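Local coordinates for protein ferredoxin component of carbazole 1,9a-dioxygenase (Nocardioides aromaticivorans, PDB 3GCE) that probably shuttles electrons through a Rieske [2Fe-2S] cluster to the terminal oxygenase of the carbazole 1,9a-dioxygenase system, at residues A[63-69]-A[78-82]; A[11-15]-A[28-32]. One frame throughout, in Å; residues are numbered along the deposited sequence.

Contact 1: residues A[63-69]-A[78-82]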
loop_
_atom_site.group_PDB
_atom_site.type_symbol
_atom_site.label_atom_id
_atom_site.label_comp_id
_atom_site.label_asym_id
_atom_site.label_seq_id
_atom_site.Cartn_x
_atom_site.Cartn_y
_atom_site.Cartn_z
ATOM N N PHE A 63 -5.150 -8.539 -2.382
ATOM C CA PHE A 63 -4.276 -8.585 -1.220
ATOM C C PHE A 63 -4.278 -9.980 -0.597
ATOM O O PHE A 63 -5.334 -10.552 -0.360
ATOM C CB PHE A 63 -4.653 -7.500 -0.192
ATOM C CG PHE A 63 -3.789 -7.501 1.040
ATOM C CD1 PHE A 63 -2.443 -7.136 0.971
ATOM C CD2 PHE A 63 -4.325 -7.858 2.276
ATOM C CE1 PHE A 63 -1.648 -7.129 2.116
ATOM C CE2 PHE A 63 -3.533 -7.855 3.439
ATOM C CZ PHE A 63 -2.201 -7.481 3.353
ATOM N N HIS A 64 -3.075 -10.499 -0.339
ATOM C CA HIS A 64 -2.873 -11.803 0.245
ATOM C C HIS A 64 -2.389 -11.611 1.672
ATOM O O HIS A 64 -1.198 -11.404 1.904
ATOM C CB HIS A 64 -1.860 -12.629 -0.580
ATOM C CG HIS A 64 -2.301 -12.874 -1.987
ATOM N ND1 HIS A 64 -2.986 -14.007 -2.362
ATOM C CD2 HIS A 64 -2.192 -12.115 -3.103
ATOM C CE1 HIS A 64 -3.281 -13.934 -3.647
ATOM N NE2 HIS A 64 -2.810 -12.797 -4.121
ATOM N N ALA A 65 -3.330 -11.662 2.620
ATOM C CA ALA A 65 -3.010 -11.384 4.026
ATOM C C ALA A 65 -1.988 -12.374 4.583
ATOM O O ALA A 65 -1.137 -11.995 5.378
ATOM C CB ALA A 65 -4.274 -11.337 4.896
ATOM N N GLU A 66 -2.043 -13.624 4.140
ATOM C CA GLU A 66 -1.190 -14.682 4.711
ATOM C C GLU A 66 0.277 -14.425 4.433
ATOM O O GLU A 66 1.134 -14.784 5.241
ATOM C CB GLU A 66 -1.542 -16.051 4.122
ATOM C CG GLU A 66 -2.762 -16.067 3.195
ATOM C CD GLU A 66 -2.510 -15.527 1.763
ATOM O OE1 GLU A 66 -1.315 -15.433 1.388
ATOM O OE2 GLU A 66 -3.478 -15.173 1.034
ATOM N N SER A 67 0.566 -13.849 3.263
ATOM C CA SER A 67 1.929 -13.586 2.845
ATOM C C SER A 67 2.274 -12.087 2.803
ATOM O O SER A 67 3.410 -11.734 2.469
ATOM C CB SER A 67 2.196 -14.252 1.482
ATOM O OG SER A 67 1.426 -13.646 0.449
ATOM N N LEU A 68 1.305 -11.223 3.155
ATOM C CA LEU A 68 1.454 -9.739 3.141
ATOM C C LEU A 68 1.938 -9.211 1.776
ATOM O O LEU A 68 2.853 -8.368 1.693
ATOM C CB LEU A 68 2.334 -9.217 4.318
ATOM C CG LEU A 68 1.744 -9.398 5.741
ATOM C CD1 LEU A 68 2.757 -9.062 6.809
ATOM C CD2 LEU A 68 0.435 -8.588 5.984
ATOM N N GLU A 69 1.322 -9.752 0.723
ATOM C CA GLU A 69 1.604 -9.360 -0.648
ATOM C C GLU A 69 0.375 -8.739 -1.266
ATOM O O GLU A 69 -0.759 -9.184 -1.026
ATOM C CB GLU A 69 1.976 -10.577 -1.482
ATOM C CG GLU A 69 3.322 -11.201 -1.156
ATOM C CD GLU A 69 3.552 -12.454 -1.988
ATOM O OE1 GLU A 69 2.806 -13.424 -1.787
ATOM O OE2 GLU A 69 4.456 -12.461 -2.855
ATOM N N ARG A 78 3.804 -9.397 -7.867
ATOM C CA ARG A 78 3.492 -9.127 -6.453
ATOM C C ARG A 78 4.544 -8.278 -5.764
ATOM O O ARG A 78 5.709 -8.300 -6.163
ATOM C CB ARG A 78 3.315 -10.411 -5.646
ATOM C CG ARG A 78 2.135 -11.294 -6.089
ATOM C CD ARG A 78 1.878 -12.446 -5.109
ATOM N NE ARG A 78 0.861 -13.369 -5.632
ATOM C CZ ARG A 78 0.302 -14.366 -4.943
ATOM N NH1 ARG A 78 0.650 -14.605 -3.679
ATOM N NH2 ARG A 78 -0.608 -15.134 -5.529
ATOM N N PHE A 79 4.109 -7.526 -4.748
ATOM C CA PHE A 79 5.015 -6.783 -3.852
ATOM C C PHE A 79 4.734 -7.122 -2.399
ATOM O O PHE A 79 3.582 -7.390 -2.016
ATOM C CB PHE A 79 4.858 -5.267 -4.034
ATOM C CG PHE A 79 5.181 -4.795 -5.439
ATOM C CD1 PHE A 79 4.173 -4.704 -6.404
ATOM C CD2 PHE A 79 6.479 -4.371 -5.771
ATOM C CE1 PHE A 79 4.452 -4.254 -7.714
ATOM C CE2 PHE A 79 6.762 -3.922 -7.063
ATOM C CZ PHE A 79 5.734 -3.854 -8.030
ATOM N N ASP A 80 5.786 -7.073 -1.595
ATOM C CA ASP A 80 5.658 -7.124 -0.151
ATOM C C ASP A 80 5.154 -5.726 0.304
ATOM O O ASP A 80 5.825 -4.723 0.077
ATOM C CB ASP A 80 7.026 -7.465 0.461
ATOM C CG ASP A 80 7.053 -7.284 1.981
ATOM O OD1 ASP A 80 5.975 -7.441 2.638
ATOM O OD2 ASP A 80 8.157 -6.972 2.509
ATOM N N VAL A 81 3.987 -5.671 0.946
ATOM C CA VAL A 81 3.437 -4.388 1.429
ATOM C C VAL A 81 4.204 -3.752 2.575
ATOM O O VAL A 81 4.022 -2.560 2.844
ATOM C CB VAL A 81 1.929 -4.481 1.771
ATOM C CG1 VAL A 81 1.130 -4.870 0.515
ATOM C CG2 VAL A 81 1.658 -5.467 2.923
ATOM N N ARG A 82 5.052 -4.545 3.248
ATOM C CA ARG A 82 5.890 -4.053 4.344
ATOM C C ARG A 82 7.070 -3.214 3.854
ATOM O O ARG A 82 7.533 -2.283 4.558
ATOM C CB ARG A 82 6.445 -5.234 5.141
ATOM C CG ARG A 82 5.383 -5.996 5.926
ATOM C CD ARG A 82 5.940 -7.303 6.454
ATOM N NE ARG A 82 6.152 -8.262 5.370
ATOM C CZ ARG A 82 6.512 -9.524 5.556
ATOM N NH1 ARG A 82 6.681 -9.985 6.783
ATOM N NH2 ARG A 82 6.709 -10.322 4.517
HETATM O O HOH W 1 5.484 -10.035 1.951
#
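Residues 63-69 curl through a tight hairpin whose returning end lies antiparallel to 78-82. Glu69 and Asp80 form a non-hydrogen-bonded pair, CA to CA 4.7 Å, and Glu69 CA makes a CA-H...O contact of 3.1 Å with Phe79 O. One residue further, Val81 N donates to Leu68 O (3.0 Å, 165°), prolonging the pairing where strand 78-80 ends. Within the hairpin, Glu69 O accepts from His64 N at 2.8 Å and Glu69 N donates to His64 O at 3.2 Å; Leu68, in the left-handed helical region, and Glu69 together face His64 as a G1 beta bulge. On one flank Arg78 reaches out in extended form: its guanidinium stacks flat on the His64 ring (centres 3.8 Å apart, planes at 14°), while Arg78 NH1 forms a salt bridge with Glu69 OE1 at 3.1 Å. Ser67 OG donates to the same Glu69 OE1 (2.6 Å), and His64 NE2 is hydrogen-bonded to Glu71. At the far end Asp80 OD1 accepts from Arg82 N (3.1 Å), an Asx turn, and from Arg82 NE (2.9 Å), a salt bridge; Asp80 OD2 is hydrogen-bonded to Thr83. Water 1 joins Ser67 O, Asp80 OD1 and Arg82 NH2. Val81 CG2 meets Phe63 CE1 (3.8 Å) and Leu68 CB (4.1 Å). The contact belongs to the cluster-binding part of the Rieske fold, in the sheet 62-64, 69-71, 78-80, 86-88: Phe79 points away from the hairpin and lies near cluster ligand Cys51, strand 86-88 flanks Arg78, and Tyr45 of strand 43-48 packs on Leu68, Val81 and Arg82.

Contact 2: residues A[11-15]-A[28-32]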
loop_
_atom_site.group_PDB
_atom_site.type_symbol
_atom_site.label_atom_id
_atom_site.label_comp_id
_atom_site.label_asym_id
_atom_site.label_seq_id
_atom_site.Cartn_x
_atom_site.Cartn_y
_atom_site.Cartn_z
ATOM N N PRO A 11 2.519 15.155 8.247
ATOM C CA PRO A 11 2.138 13.976 7.482
ATOM C C PRO A 11 0.790 14.200 6.775
ATOM O O PRO A 11 0.257 15.316 6.809
ATOM C CB PRO A 11 2.020 12.902 8.551
ATOM C CG PRO A 11 1.585 13.625 9.752
ATOM C CD PRO A 11 2.187 15.014 9.672
ATOM N N VAL A 12 0.268 13.156 6.129
ATOM C CA VAL A 12 -1.040 13.213 5.495
ATOM C C VAL A 12 -1.991 12.238 6.214
ATOM O O VAL A 12 -1.685 11.046 6.320
ATOM C CB VAL A 12 -0.906 12.856 3.994
ATOM C CG1 VAL A 12 -2.253 12.792 3.304
ATOM C CG2 VAL A 12 0.087 13.848 3.298
ATOM N N ARG A 13 -3.123 12.733 6.712
ATOM C CA ARG A 13 -4.104 11.863 7.364
ATOM C C ARG A 13 -4.963 11.331 6.235
ATOM O O ARG A 13 -5.576 12.121 5.506
ATOM C CB ARG A 13 -5.035 12.581 8.374
ATOM C CG ARG A 13 -5.958 11.519 9.074
ATOM C CD ARG A 13 -7.437 11.801 9.358
ATOM N NE ARG A 13 -8.276 11.621 8.200
ATOM C CZ ARG A 13 -9.522 11.127 8.166
ATOM N NH1 ARG A 13 -10.170 10.660 9.227
ATOM N NH2 ARG A 13 -10.098 11.072 7.005
ATOM N N VAL A 14 -5.013 10.012 6.087
ATOM C CA VAL A 14 -5.749 9.416 4.966
ATOM C C VAL A 14 -7.113 8.891 5.365
ATOM O O VAL A 14 -8.039 8.896 4.555
ATOM C CB VAL A 14 -4.930 8.304 4.264
ATOM C CG1 VAL A 14 -3.683 8.927 3.606
ATOM C CG2 VAL A 14 -4.543 7.196 5.242
ATOM N N ALA A 15 -7.228 8.425 6.603
ATOM C CA ALA A 15 -8.442 7.790 7.073
ATOM C C ALA A 15 -8.307 7.444 8.545
ATOM O O ALA A 15 -7.213 7.529 9.110
ATOM C CB ALA A 15 -8.719 6.509 6.253
ATOM N N PHE A 28 -4.832 6.505 -1.782
ATOM C CA PHE A 28 -4.979 7.876 -1.320
ATOM C C PHE A 28 -3.910 8.732 -1.966
ATOM O O PHE A 28 -2.799 8.254 -2.266
ATOM C CB PHE A 28 -4.799 7.937 0.181
ATOM C CG PHE A 28 -5.861 7.213 0.949
ATOM C CD1 PHE A 28 -7.135 7.752 1.073
ATOM C CD2 PHE A 28 -5.588 5.977 1.552
ATOM C CE1 PHE A 28 -8.126 7.082 1.791
ATOM C CE2 PHE A 28 -6.576 5.295 2.261
ATOM C CZ PHE A 28 -7.847 5.849 2.383
ATOM N N ASP A 29 -4.240 10.002 -2.182
ATOM C CA ASP A 29 -3.244 10.996 -2.558
ATOM C C ASP A 29 -2.451 11.436 -1.340
ATOM O O ASP A 29 -3.019 11.925 -0.359
ATOM C CB ASP A 29 -3.867 12.224 -3.218
ATOM C CG ASP A 29 -2.864 13.354 -3.356
ATOM O OD1 ASP A 29 -1.889 13.168 -4.097
ATOM O OD2 ASP A 29 -3.012 14.411 -2.700
ATOM N N VAL A 30 -1.133 11.266 -1.412
ATOM C CA VAL A 30 -0.262 11.674 -0.356
ATOM C C VAL A 30 0.696 12.681 -0.984
ATOM O O VAL A 30 1.731 12.305 -1.529
ATOM C CB VAL A 30 0.484 10.458 0.275
ATOM C CG1 VAL A 30 1.475 10.911 1.345
ATOM C CG2 VAL A 30 -0.518 9.456 0.900
ATOM N N ASP A 31 0.324 13.963 -0.929
ATOM C CA ASP A 31 1.204 15.031 -1.422
ATOM C C ASP A 31 1.554 14.866 -2.894
ATOM O O ASP A 31 2.715 15.009 -3.269
ATOM C CB ASP A 31 2.512 15.026 -0.625
ATOM C CG ASP A 31 2.664 16.239 0.248
ATOM O OD1 ASP A 31 1.815 16.438 1.169
ATOM O OD2 ASP A 31 3.656 16.986 0.012
ATOM N N GLY A 32 0.569 14.541 -3.718
ATOM C CA GLY A 32 0.805 14.348 -5.140
ATOM C C GLY A 32 1.115 12.916 -5.530
ATOM O O GLY A 32 0.967 12.561 -6.705
#
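In this Rieske-type ferredoxin, built of small antiparallel sheets, strand 12-15 and strand 28-30 are edge strands of two different sheets that meet through side chains. They run antiparallel (174°), with axes 8.0 Å apart at closest approach; the CA atoms of Val12 and Val30 are 6.1 Å apart and those of Val14 and Phe28 6.5 Å. Val12 and Val14 both direct CB toward 28-32, whereas Arg13 between them is out of reach and forms a salt bridge with Glu106. The m rotamer of Phe28 turns the face of its ring to Val14: Val14 CB sits 3.7 Å from the ring centroid, only 16° off the normal, a CH-pi contact over the face. The ring also reaches the next residue, Phe28 CZ lying 4.0 Å from Ala15 CB. Val14, itself in the m rotamer, brings CG1 to 4.2 Å from Val30 CG2. Val12 and Val30 are both t, and here Val12 CG2 touches Val30 CG1 at 3.8 Å. Val109 of strand 106-109 touches both Val14 and Val30, so these side chains share a neighbour between the two sheets. Beyond Val30 the chain turns back into strand 33-40 through Asp31 and Gly32, whose positive phi angles fit a type I' turn. The carboxylate of Asp31 swings toward the N-terminal strand, leaving Asp31 OD1 3.8 Å from Val12 CG2.

From the N terminus, strand 12-16 comes first, and contact 2 closes a loop of twelve residues when strand 26-30 returns beside it. That contact joins the sheet 12-16, 106-109, 100-103 to the sheet 26-30, 33-40, 43-48. The chain then runs through Cys51 and His53 before contact 1 opens; its short loop, residues 70-77, carries cluster ligands Cys72 and His75. The two contacts are thus in series, neither nesting nor crossing. They lie on opposite sides of the chain's centre, about 21 Å between centres and 13 Å between nearest atoms: contact 2 ties two sheets together away from the cluster, contact 1 lies within the sheet beside it.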